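Local coordinates for protein glycerol dehydrogenase (Schizosaccharomyces pombe, PDB 1TA9) that catalyses the NAD-dependent oxidation of glycerol to dihydroxyacetone for glycerol assimilation, with a zinc ion in its active site, at residues I65-Q70 and S250-V255; K71-R76 and P208-I213; Q147-V152 and M168-I173; F225-I230 and S277-N282. All blocks are in the same frame, centred on the assembly; numbering follows the deposited sequence.

Contacts 2 and 3 lie about 13 Å apart between centres in the same parallel sheet, where strands 210-214 and 172-176 are neighbours; Asn209 OD1 takes a probable hydrogen bond from Ser172 N at 2.8 Å. Segment 65-70 of contact 1 runs straight into 71-76 of contact 2, and Gln70 OE1 meets Asn209 ND2 at 2.9 Å; both contacts touch a second subunit. Contact 3 is nested inside the chain loop closed by contact 2, itself nested within that of contact 1. Contact 4 belongs to the helical part, about 28 Å from contact 1 between centres, and its Ile230 side chain lies about 11 Å from the zinc ion.

Contact 1 (I65-Q70 and S250-V255); sequences IFTSPQ and SFAGGV
The flat groups turn out of this interface: Phe66 turns away from 250-255 and its ring packs on Ser257 and Asn308 of its own chain and on Leu300 of the second subunit, while the Phe251 ring leads off to Leu311. What remains is strand 65-67 lying against a tight turn. Ile65 has the largest share, with Ala252 next. With CG1 anti to the carbonyl carbon (chi1 -56°) and the chain extended beyond, Ile65 CG2 rests 3.7 Å from Ala252 O and the tip CD1 reaches over the next peptide, 4.0 Å from Gly253 C. A CB on Gly254 would sit only 3.2 Å from Ile65 CD1, and at the positive phi of Gly253 (100°) a CB would crowd the carbonyl O of the preceding residue. Two residues along the strand, Thr67 CG2 meets Ala252 CB at 3.9 Å; its hydroxyl is engaged with Asn207 and with Lys71 of the second subunit. The backbones are joined by a weak hydrogen bond, Ile65 N to Val255 O at 3.4 Å, reinforced by a water that donates to Ile65 O (2.8 Å) and Val255 O (2.6 Å) and accepts from Ser250 OG (2.5 Å). An alanine at Ile65 would remove the CG2 and CD1 contacts and would probably leave the turn less firmly seated on the strand. Ser250 OG also accepts from Ala252 N, so an ST turn is superposed on the type I beta turn 250-253, set beside a strand that pairs in an antiparallel ladder with one of the second subunit.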
loop_
_atom_site.group_PDB
_atom_site.type_symbol
_atom_site.label_atom_id
_atom_site.label_comp_id
_atom_site.label_asym_id
_atom_site.label_seq_id
_atom_site.Cartn_x
_atom_site.Cartn_y
_atom_site.Cartn_z
ATOM N N ILE B 65 24.822 -19.181 21.188
ATOM C CA ILE B 65 25.869 -18.350 21.776
ATOM C C ILE B 65 26.030 -16.941 21.212
ATOM O O ILE B 65 26.015 -16.742 20.000
ATOM C CB ILE B 65 27.242 -19.060 21.636
ATOM C CG1 ILE B 65 27.176 -20.449 22.273
ATOM C CG2 ILE B 65 28.342 -18.210 22.259
ATOM C CD1 ILE B 65 28.425 -21.297 22.050
ATOM N N PHE B 66 26.194 -15.978 22.112
ATOM C CA PHE B 66 26.415 -14.582 21.748
ATOM C C PHE B 66 27.730 -14.216 22.422
ATOM O O PHE B 66 27.961 -14.573 23.583
ATOM C CB PHE B 66 25.277 -13.693 22.261
ATOM C CG PHE B 66 25.473 -12.224 21.977
ATOM C CD1 PHE B 66 26.145 -11.408 22.883
ATOM C CD2 PHE B 66 24.985 -11.659 20.802
ATOM C CE1 PHE B 66 26.328 -10.043 22.622
ATOM C CE2 PHE B 66 25.160 -10.299 20.527
ATOM C CZ PHE B 66 25.832 -9.489 21.437
ATOM N N THR B 67 28.596 -13.521 21.695
ATOM C CA THR B 67 29.901 -13.148 22.222
ATOM C C THR B 67 30.155 -11.660 21.987
ATOM O O THR B 67 29.716 -11.097 20.985
ATOM C CB THR B 67 31.004 -14.011 21.556
ATOM O OG1 THR B 67 32.256 -13.797 22.217
ATOM C CG2 THR B 67 31.134 -13.671 20.083
ATOM N N SER B 68 30.858 -11.016 22.913
ATOM C CA SER B 68 31.102 -9.587 22.768
ATOM C C SER B 68 32.220 -9.030 23.633
ATOM O O SER B 68 32.691 -9.683 24.567
ATOM C CB SER B 68 29.805 -8.837 23.110
ATOM O OG SER B 68 30.023 -7.450 23.304
ATOM N N PRO B 69 32.701 -7.825 23.292
ATOM C CA PRO B 69 33.756 -7.221 24.106
ATOM C C PRO B 69 32.974 -6.770 25.339
ATOM O O PRO B 69 31.744 -6.644 25.274
ATOM C CB PRO B 69 34.203 -6.024 23.272
ATOM C CG PRO B 69 33.929 -6.473 21.852
ATOM C CD PRO B 69 32.582 -7.142 21.989
ATOM N N GLN B 70 33.654 -6.528 26.451
ATOM C CA GLN B 70 32.952 -6.079 27.646
ATOM C C GLN B 70 32.457 -4.645 27.507
ATOM O O GLN B 70 31.397 -4.289 28.030
ATOM C CB GLN B 70 33.862 -6.186 28.862
ATOM C CG GLN B 70 34.262 -7.608 29.190
ATOM C CD GLN B 70 35.154 -7.681 30.403
ATOM O OE1 GLN B 70 36.329 -7.304 30.352
ATOM N NE2 GLN B 70 34.598 -8.154 31.514
ATOM N N SER B 250 27.703 -20.535 13.904
ATOM C CA SER B 250 28.128 -19.141 13.871
ATOM C C SER B 250 29.605 -19.006 14.201
ATOM O O SER B 250 30.249 -19.964 14.630
ATOM C CB SER B 250 27.331 -18.323 14.886
ATOM O OG SER B 250 27.793 -18.594 16.202
ATOM N N PHE B 251 30.137 -17.805 14.008
ATOM C CA PHE B 251 31.537 -17.557 14.322
ATOM C C PHE B 251 31.719 -17.413 15.830
ATOM O O PHE B 251 32.825 -17.167 16.308
ATOM C CB PHE B 251 32.038 -16.309 13.591
ATOM C CG PHE B 251 32.799 -16.617 12.327
ATOM C CD1 PHE B 251 32.258 -17.461 11.361
ATOM C CD2 PHE B 251 34.065 -16.084 12.115
ATOM C CE1 PHE B 251 32.967 -17.774 10.204
ATOM C CE2 PHE B 251 34.784 -16.391 10.959
ATOM C CZ PHE B 251 34.233 -17.238 10.003
ATOM N N ALA B 252 30.620 -17.563 16.568
ATOM C CA ALA B 252 30.644 -17.494 18.028
ATOM C C ALA B 252 30.741 -18.924 18.557
ATOM O O ALA B 252 30.926 -19.147 19.756
ATOM C CB ALA B 252 29.380 -16.823 18.558
ATOM N N GLY B 253 30.590 -19.891 17.654
ATOM C CA GLY B 253 30.704 -21.290 18.030
ATOM C C GLY B 253 29.435 -22.094 18.251
ATOM O O GLY B 253 29.507 -23.253 18.662
ATOM N N GLY B 254 28.273 -21.508 17.984
ATOM C CA GLY B 254 27.036 -22.244 18.188
ATOM C C GLY B 254 25.942 -21.805 17.239
ATOM O O GLY B 254 26.223 -21.264 16.164
ATOM N N VAL B 255 24.695 -22.054 17.623
ATOM C CA VAL B 255 23.564 -21.646 16.805
ATOM C C VAL B 255 23.498 -20.128 16.896
ATOM O O VAL B 255 23.714 -19.555 17.967
ATOM C CB VAL B 255 22.237 -22.236 17.335
ATOM C CG1 VAL B 255 21.057 -21.669 16.543
ATOM C CG2 VAL B 255 22.262 -23.752 17.227
HETATM O O HOH W 1 26.221 -18.829 18.188
#

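Contact 2 (K71-R76 and P208-I213); sequences KYVQGR and PNLIFI
Strand 71-75 is the outermost on one side of the parallel sheet of the nucleotide-binding domain within this chain, and 210-213 runs beside it, the directions 2° apart. Five backbone bonds join them in parallel register; the two made by Val73, Val73 N to Ile211 O and Ile213 N to Val73 O, are both 2.8 Å and nearly straight. On one face, Tyr72 has CG anti to the backbone N and its ring crosses both isoleucines obliquely: CD2 lies 3.5 Å from Ile211 CG2, while OH is 3.2 Å from Ile213 CD1. At the ring edge, in plane, the same OH donates to a lone pair of Gln74 OE1 at 2.6 Å, and Gln74 NE2 is held by Glu292 O. A leucine in place of Tyr72 would lose that hydroxyl bond and would probably leave Gln74 less firmly placed. On the other face, Leu210 CD1 touches both Lys71 CB and Val73 CG2, 3.6 Å from the latter, and the Val73 side chain lies alongside Phe212, its CB 3.8 Å from Phe212 CD1. Strand 71-75 pairs antiparallel with the second subunit, so this border of a Rossmann-like sheet continues across the interface.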
loop_
_atom_site.group_PDB
_atom_site.type_symbol
_atom_site.label_atom_id
_atom_site.label_comp_id
_atom_site.label_asym_id
_atom_site.label_seq_id
_atom_site.Cartn_x
_atom_site.Cartn_y
_atom_site.Cartn_z
ATOM N N LYS B 71 33.233 -3.819 26.811
ATOM C CA LYS B 71 32.873 -2.419 26.621
ATOM C C LYS B 71 33.314 -1.905 25.255
ATOM O O LYS B 71 34.346 -2.321 24.725
ATOM C CB LYS B 71 33.538 -1.543 27.690
ATOM C CG LYS B 71 33.173 -1.860 29.132
ATOM C CD LYS B 71 31.799 -1.335 29.510
ATOM C CE LYS B 71 31.584 -1.475 31.014
ATOM N NZ LYS B 71 30.203 -1.121 31.441
ATOM N N TYR B 72 32.510 -1.007 24.693
ATOM C CA TYR B 72 32.816 -0.361 23.423
ATOM C C TYR B 72 32.583 1.110 23.718
ATOM O O TYR B 72 31.485 1.500 24.101
ATOM C CB TYR B 72 31.885 -0.839 22.306
ATOM C CG TYR B 72 32.010 -0.035 21.031
ATOM C CD1 TYR B 72 31.247 1.121 20.830
ATOM C CD2 TYR B 72 32.901 -0.415 20.030
ATOM C CE1 TYR B 72 31.373 1.873 19.661
ATOM C CE2 TYR B 72 33.035 0.328 18.863
ATOM C CZ TYR B 72 32.268 1.471 18.681
ATOM O OH TYR B 72 32.402 2.203 17.518
ATOM N N VAL B 73 33.628 1.917 23.568
ATOM C CA VAL B 73 33.543 3.345 23.863
ATOM C C VAL B 73 33.984 4.154 22.657
ATOM O O VAL B 73 35.081 3.954 22.142
ATOM C CB VAL B 73 34.438 3.703 25.064
ATOM C CG1 VAL B 73 34.332 5.192 25.381
ATOM C CG2 VAL B 73 34.036 2.863 26.269
ATOM N N GLN B 74 33.126 5.075 22.227
ATOM C CA GLN B 74 33.388 5.908 21.057
ATOM C C GLN B 74 33.029 7.381 21.304
ATOM O O GLN B 74 31.907 7.698 21.700
ATOM C CB GLN B 74 32.563 5.362 19.889
ATOM C CG GLN B 74 32.596 6.182 18.623
ATOM C CD GLN B 74 31.532 5.739 17.636
ATOM O OE1 GLN B 74 31.364 4.546 17.384
ATOM N NE2 GLN B 74 30.810 6.701 17.066
ATOM N N GLY B 75 33.978 8.282 21.061
ATOM C CA GLY B 75 33.699 9.694 21.265
ATOM C C GLY B 75 34.824 10.589 20.782
ATOM O O GLY B 75 35.967 10.153 20.668
ATOM N N ARG B 76 34.506 11.847 20.498
ATOM C CA ARG B 76 35.519 12.774 20.019
ATOM C C ARG B 76 36.411 13.218 21.172
ATOM O O ARG B 76 35.920 13.682 22.201
ATOM C CB ARG B 76 34.864 13.992 19.367
ATOM C CG ARG B 76 35.850 14.807 18.555
ATOM C CD ARG B 76 35.193 15.958 17.830
ATOM N NE ARG B 76 36.081 16.450 16.784
ATOM C CZ ARG B 76 35.765 17.385 15.895
ATOM N NH1 ARG B 76 34.568 17.957 15.915
ATOM N NH2 ARG B 76 36.649 17.733 14.969
ATOM N N PRO B 208 38.248 -9.083 22.769
ATOM C CA PRO B 208 39.064 -8.067 23.438
ATOM C C PRO B 208 38.132 -7.468 24.486
ATOM O O PRO B 208 36.916 -7.433 24.284
ATOM C CB PRO B 208 39.374 -7.083 22.316
ATOM C CG PRO B 208 39.451 -7.977 21.113
ATOM C CD PRO B 208 38.274 -8.907 21.305
ATOM N N ASN B 209 38.684 -6.989 25.592
ATOM C CA ASN B 209 37.848 -6.456 26.654
ATOM C C ASN B 209 37.217 -5.099 26.375
ATOM O O ASN B 209 36.049 -4.876 26.697
ATOM C CB ASN B 209 38.652 -6.424 27.950
ATOM C CG ASN B 209 39.263 -7.775 28.272
ATOM O OD1 ASN B 209 40.239 -8.194 27.643
ATOM N ND2 ASN B 209 38.679 -8.475 29.233
ATOM N N LEU B 210 37.982 -4.199 25.771
ATOM C CA LEU B 210 37.479 -2.871 25.455
ATOM C C LEU B 210 37.927 -2.398 24.083
ATOM O O LEU B 210 39.095 -2.539 23.725
ATOM C CB LEU B 210 37.967 -1.850 26.495
ATOM C CG LEU B 210 37.822 -0.358 26.149
ATOM C CD1 LEU B 210 36.361 0.059 26.177
ATOM C CD2 LEU B 210 38.620 0.477 27.150
ATOM N N ILE B 211 36.985 -1.867 23.310
ATOM C CA ILE B 211 37.297 -1.283 22.008
ATOM C C ILE B 211 37.088 0.198 22.315
ATOM O O ILE B 211 35.997 0.614 22.700
ATOM C CB ILE B 211 36.345 -1.765 20.895
ATOM C CG1 ILE B 211 36.831 -3.106 20.318
ATOM C CG2 ILE B 211 36.360 -0.769 19.744
ATOM C CD1 ILE B 211 37.148 -4.179 21.333
ATOM N N PHE B 212 38.152 0.978 22.164
ATOM C CA PHE B 212 38.160 2.398 22.511
ATOM C C PHE B 212 38.484 3.217 21.267
ATOM O O PHE B 212 39.573 3.100 20.706
ATOM C CB PHE B 212 39.224 2.580 23.606
ATOM C CG PHE B 212 39.229 3.930 24.268
ATOM C CD1 PHE B 212 38.054 4.635 24.480
ATOM C CD2 PHE B 212 40.425 4.462 24.741
ATOM C CE1 PHE B 212 38.070 5.860 25.156
ATOM C CE2 PHE B 212 40.451 5.678 25.414
ATOM C CZ PHE B 212 39.271 6.379 25.623
ATOM N N ILE B 213 37.533 4.045 20.842
ATOM C CA ILE B 213 37.707 4.842 19.629
ATOM C C ILE B 213 37.575 6.342 19.832
ATOM O O ILE B 213 36.573 6.816 20.365
ATOM C CB ILE B 213 36.662 4.443 18.557
ATOM C CG1 ILE B 213 36.721 2.939 18.303
ATOM C CG2 ILE B 213 36.911 5.219 17.258
ATOM C CD1 ILE B 213 35.633 2.441 17.374
#

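Contact 3 (Q147-V152 and M168-I173)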
loop_
_atom_site.group_PDB
_atom_site.type_symbol
_atom_site.label_atom_id
_atom_site.label_comp_id
_atom_site.label_asym_id
_atom_site.label_seq_id
_atom_site.Cartn_x
_atom_site.Cartn_y
_atom_site.Cartn_z
ATOM N N GLN B 147 49.265 -4.990 33.881
ATOM C CA GLN B 147 47.873 -5.372 34.094
ATOM C C GLN B 147 47.023 -5.442 32.827
ATOM O O GLN B 147 45.992 -6.118 32.803
ATOM C CB GLN B 147 47.211 -4.395 35.062
ATOM C CG GLN B 147 47.868 -4.297 36.427
ATOM C CD GLN B 147 47.202 -3.248 37.294
ATOM O OE1 GLN B 147 47.243 -2.057 36.987
ATOM N NE2 GLN B 147 46.571 -3.687 38.376
ATOM N N VAL B 148 47.444 -4.743 31.779
ATOM C CA VAL B 148 46.675 -4.734 30.543
ATOM C C VAL B 148 47.533 -4.335 29.348
ATOM O O VAL B 148 48.511 -3.601 29.487
ATOM C CB VAL B 148 45.479 -3.754 30.655
ATOM C CG1 VAL B 148 45.992 -2.323 30.813
ATOM C CG2 VAL B 148 44.584 -3.867 29.430
ATOM N N ILE B 149 47.158 -4.831 28.175
ATOM C CA ILE B 149 47.873 -4.529 26.945
ATOM C C ILE B 149 46.976 -3.631 26.099
ATOM O O ILE B 149 45.849 -4.003 25.779
ATOM C CB ILE B 149 48.180 -5.814 26.142
ATOM C CG1 ILE B 149 48.915 -6.828 27.026
ATOM C CG2 ILE B 149 49.015 -5.473 24.916
ATOM C CD1 ILE B 149 50.264 -6.360 27.520
ATOM N N ILE B 150 47.480 -2.453 25.742
ATOM C CA ILE B 150 46.716 -1.509 24.938
ATOM C C ILE B 150 47.302 -1.362 23.536
ATOM O O ILE B 150 48.421 -0.870 23.370
ATOM C CB ILE B 150 46.691 -0.113 25.593
ATOM C CG1 ILE B 150 46.241 -0.226 27.050
ATOM C CG2 ILE B 150 45.754 0.805 24.819
ATOM C CD1 ILE B 150 46.254 1.098 27.798
ATOM N N GLY B 151 46.539 -1.789 22.534
ATOM C CA GLY B 151 46.983 -1.682 21.155
ATOM C C GLY B 151 46.327 -0.488 20.486
ATOM O O GLY B 151 45.100 -0.382 20.460
ATOM N N VAL B 152 47.137 0.416 19.941
ATOM C CA VAL B 152 46.613 1.610 19.288
ATOM C C VAL B 152 47.057 1.689 17.828
ATOM O O VAL B 152 48.250 1.770 17.546
ATOM C CB VAL B 152 47.095 2.892 20.014
ATOM C CG1 VAL B 152 46.355 4.111 19.471
ATOM C CG2 VAL B 152 46.886 2.759 21.512
ATOM N N MET B 168 49.880 -13.508 27.754
ATOM C CA MET B 168 50.148 -13.162 29.147
ATOM C C MET B 168 48.925 -13.321 30.049
ATOM O O MET B 168 48.960 -12.956 31.224
ATOM C CB MET B 168 50.664 -11.725 29.232
ATOM C CG MET B 168 51.941 -11.481 28.441
ATOM S SD MET B 168 52.547 -9.786 28.574
ATOM C CE MET B 168 53.391 -9.859 30.137
ATOM N N ASN B 169 47.850 -13.871 29.493
ATOM C CA ASN B 169 46.606 -14.073 30.232
ATOM C C ASN B 169 46.124 -12.749 30.818
ATOM O O ASN B 169 45.665 -12.696 31.960
ATOM C CB ASN B 169 46.802 -15.087 31.367
ATOM C CG ASN B 169 45.482 -15.527 31.992
ATOM O OD1 ASN B 169 45.441 -15.982 33.138
ATOM N ND2 ASN B 169 44.397 -15.399 31.234
ATOM N N LEU B 170 46.227 -11.684 30.026
ATOM C CA LEU B 170 45.813 -10.351 30.457
ATOM C C LEU B 170 44.705 -9.781 29.582
ATOM O O LEU B 170 44.547 -10.175 28.429
ATOM C CB LEU B 170 46.995 -9.382 30.398
ATOM C CG LEU B 170 48.163 -9.552 31.364
ATOM C CD1 LEU B 170 49.225 -8.520 31.036
ATOM C CD2 LEU B 170 47.676 -9.385 32.799
ATOM N N PRO B 171 43.925 -8.835 30.127
ATOM C CA PRO B 171 42.844 -8.224 29.351
ATOM C C PRO B 171 43.473 -7.336 28.282
ATOM O O PRO B 171 44.623 -6.912 28.416
ATOM C CB PRO B 171 42.078 -7.424 30.398
ATOM C CG PRO B 171 43.168 -7.012 31.355
ATOM C CD PRO B 171 43.968 -8.289 31.495
ATOM N N SER B 172 42.724 -7.059 27.223
ATOM C CA SER B 172 43.237 -6.234 26.141
ATOM C C SER B 172 42.324 -5.055 25.854
ATOM O O SER B 172 41.108 -5.137 26.037
ATOM C CB SER B 172 43.401 -7.075 24.868
ATOM O OG SER B 172 42.174 -7.689 24.495
ATOM N N ILE B 173 42.931 -3.954 25.425
ATOM C CA ILE B 173 42.202 -2.747 25.070
ATOM C C ILE B 173 42.655 -2.400 23.653
ATOM O O ILE B 173 43.835 -2.141 23.408
ATOM C CB ILE B 173 42.506 -1.592 26.053
ATOM C CG1 ILE B 173 41.977 -1.960 27.448
ATOM C CG2 ILE B 173 41.849 -0.301 25.572
ATOM C CD1 ILE B 173 42.114 -0.862 28.488
#
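Ile173, Ile149 and Val148 lose the most surface where strands 148-153 and 172-176, the two arms of a beta-alpha-beta unit joined through helix 155-167, pair side by side. Ile173 lies closest in parallel register with Ile150. Its N donates to Ile149 O at 2.9 Å and its O accepts from Gly151 N at 2.9 Å, so both of its backbone polar groups are used on the same neighbouring strand. Its side chain runs alongside that of Ile150, pointing the same way, with CB 4.1 Å from Ile150 CG1; CG1 meets Val148 CG2 obliquely at 3.8 Å. Ile149 points to the opposite face, where it packs on Ile164 and Ala165 of the connecting helix. Bent at chi2 (-63°), it brings CD1 to 4.2 Å from Met168 SD, and Leu170 CD1 lies at a similar distance. The helix ends there in a Schellman motif, Asn169 taking the positive phi, and the chain swings into the second strand. Gly151 lies about 4 Å from the side chain of Thr157, which probably binds NAD. Val148 has CG1 in the crowded position between the backbone N and the carbonyl carbon (chi1 65°), which leaves CG2, anti to the backbone N, pressed to 3.2 Å from Pro171 O, the same oxygen that accepts a long but straight hydrogen bond from Ile149 N.

Contact 4 (F225-I230 and S277-N282); sequences FLISGI and SAILSN
Leu226 of helix 223-245 reaches across to helix 258-284, and its side chain slides past Asn282 in the opposite direction. Its CB already meets Asn282 OD1, at 3.2 Å. CG, anti to the backbone N, carries the chain past that same oxygen, and the branch CD2 ends against the partner helix: 3.7 Å from Ala278 O, 4.1 Å from Ala278 CB, and close to the methylene of Asn282. Asn282 OD1 also accepts a hydrogen bond from a water at 2.6 Å, which in turn accepts weakly from Leu226 N at 3.0 Å, while Asn282 ND2 binds Ala221 O. The two helices belong to the all-helical domain of iron-containing alcohol dehydrogenases; segments 225-230 and 277-282 run nearly antiparallel (163°), their axes 10.3 Å apart, and the first helix goes on to Asp232, a ligand of both the zinc and the potassium ion. Further along 225-230, Ile227 and Ile230 meet Ile279. Ile279 CG1 touches Ile230 CD1 at 3.7 Å, crossing obliquely, and Ile279 CD1 meets Ile227 CG1 at 3.9 Å, those two side chains lying about at right angles.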
loop_
_atom_site.group_PDB
_atom_site.type_symbol
_atom_site.label_atom_id
_atom_site.label_comp_id
_atom_site.label_asym_id
_atom_site.label_seq_id
_atom_site.Cartn_x
_atom_site.Cartn_y
_atom_site.Cartn_z
ATOM N N PHE B 225 39.943 5.458 4.016
ATOM C CA PHE B 225 39.891 4.489 5.112
ATOM C C PHE B 225 38.458 4.200 5.567
ATOM O O PHE B 225 38.079 3.042 5.767
ATOM C CB PHE B 225 40.708 4.991 6.307
ATOM C CG PHE B 225 42.193 4.881 6.115
ATOM C CD1 PHE B 225 42.835 3.652 6.256
ATOM C CD2 PHE B 225 42.948 5.998 5.776
ATOM C CE1 PHE B 225 44.213 3.537 6.060
ATOM C CE2 PHE B 225 44.329 5.896 5.575
ATOM C CZ PHE B 225 44.960 4.663 5.718
ATOM N N LEU B 226 37.669 5.254 5.744
ATOM C CA LEU B 226 36.279 5.097 6.170
ATOM C C LEU B 226 35.508 4.299 5.127
ATOM O O LEU B 226 34.713 3.423 5.465
ATOM C CB LEU B 226 35.607 6.465 6.355
ATOM C CG LEU B 226 34.123 6.428 6.755
ATOM C CD1 LEU B 226 34.000 5.926 8.188
ATOM C CD2 LEU B 226 33.505 7.815 6.635
ATOM N N ILE B 227 35.748 4.614 3.858
ATOM C CA ILE B 227 35.075 3.937 2.762
ATOM C C ILE B 227 35.417 2.451 2.756
ATOM O O ILE B 227 34.561 1.614 2.474
ATOM C CB ILE B 227 35.440 4.590 1.412
ATOM C CG1 ILE B 227 34.830 5.993 1.362
ATOM C CG2 ILE B 227 34.926 3.737 0.255
ATOM C CD1 ILE B 227 35.276 6.848 0.192
ATOM N N SER B 228 36.663 2.123 3.072
ATOM C CA SER B 228 37.068 0.727 3.126
ATOM C C SER B 228 36.257 0.039 4.228
ATOM O O SER B 228 35.812 -1.095 4.073
ATOM C CB SER B 228 38.559 0.620 3.433
ATOM O OG SER B 228 38.922 -0.732 3.616
ATOM N N GLY B 229 36.068 0.742 5.342
ATOM C CA GLY B 229 35.294 0.192 6.439
ATOM C C GLY B 229 33.834 0.014 6.059
ATOM O O GLY B 229 33.161 -0.879 6.563
ATOM N N ILE B 230 33.331 0.881 5.188
ATOM C CA ILE B 230 31.943 0.780 4.740
ATOM C C ILE B 230 31.839 -0.469 3.868
ATOM O O ILE B 230 30.862 -1.221 3.939
ATOM C CB ILE B 230 31.531 2.038 3.927
ATOM C CG1 ILE B 230 31.398 3.233 4.876
ATOM C CG2 ILE B 230 30.231 1.782 3.160
ATOM C CD1 ILE B 230 31.195 4.569 4.178
ATOM N N SER B 277 26.550 10.487 3.994
ATOM C CA SER B 277 26.694 11.700 4.795
ATOM C C SER B 277 27.955 11.597 5.665
ATOM O O SER B 277 28.611 12.599 5.933
ATOM C CB SER B 277 25.436 11.969 5.649
ATOM O OG SER B 277 24.937 10.803 6.275
ATOM N N ALA B 278 28.307 10.384 6.082
ATOM C CA ALA B 278 29.520 10.177 6.879
ATOM C C ALA B 278 30.730 10.417 5.973
ATOM O O ALA B 278 31.728 11.012 6.383
ATOM C CB ALA B 278 29.561 8.754 7.422
ATOM N N ILE B 279 30.641 9.929 4.742
ATOM C CA ILE B 279 31.721 10.119 3.778
ATOM C C ILE B 279 31.953 11.614 3.534
ATOM O O ILE B 279 33.090 12.096 3.585
ATOM C CB ILE B 279 31.398 9.419 2.436
ATOM C CG1 ILE B 279 31.482 7.899 2.617
ATOM C CG2 ILE B 279 32.363 9.890 1.357
ATOM C CD1 ILE B 279 31.073 7.099 1.379
ATOM N N LEU B 280 30.879 12.347 3.256
ATOM C CA LEU B 280 30.997 13.785 3.027
ATOM C C LEU B 280 31.557 14.464 4.280
ATOM O O LEU B 280 32.424 15.336 4.191
ATOM C CB LEU B 280 29.628 14.379 2.661
ATOM C CG LEU B 280 29.087 13.936 1.295
ATOM C CD1 LEU B 280 27.620 14.307 1.160
ATOM C CD2 LEU B 280 29.905 14.592 0.189
ATOM N N SER B 281 31.069 14.055 5.448
ATOM C CA SER B 281 31.535 14.619 6.713
ATOM C C SER B 281 33.041 14.401 6.901
ATOM O O SER B 281 33.782 15.343 7.202
ATOM C CB SER B 281 30.770 13.992 7.890
ATOM O OG SER B 281 29.410 14.402 7.895
ATOM N N ASN B 282 33.483 13.156 6.723
ATOM C CA ASN B 282 34.899 12.788 6.861
ATOM C C ASN B 282 35.728 13.639 5.893
ATOM O O ASN B 282 36.761 14.210 6.265
ATOM C CB ASN B 282 35.059 11.291 6.537
ATOM C CG ASN B 282 36.424 10.723 6.917
ATOM O OD1 ASN B 282 36.635 9.509 6.821
ATOM N ND2 ASN B 282 37.350 11.581 7.348
HETATM O O HOH W 2 38.624 7.796 7.094
#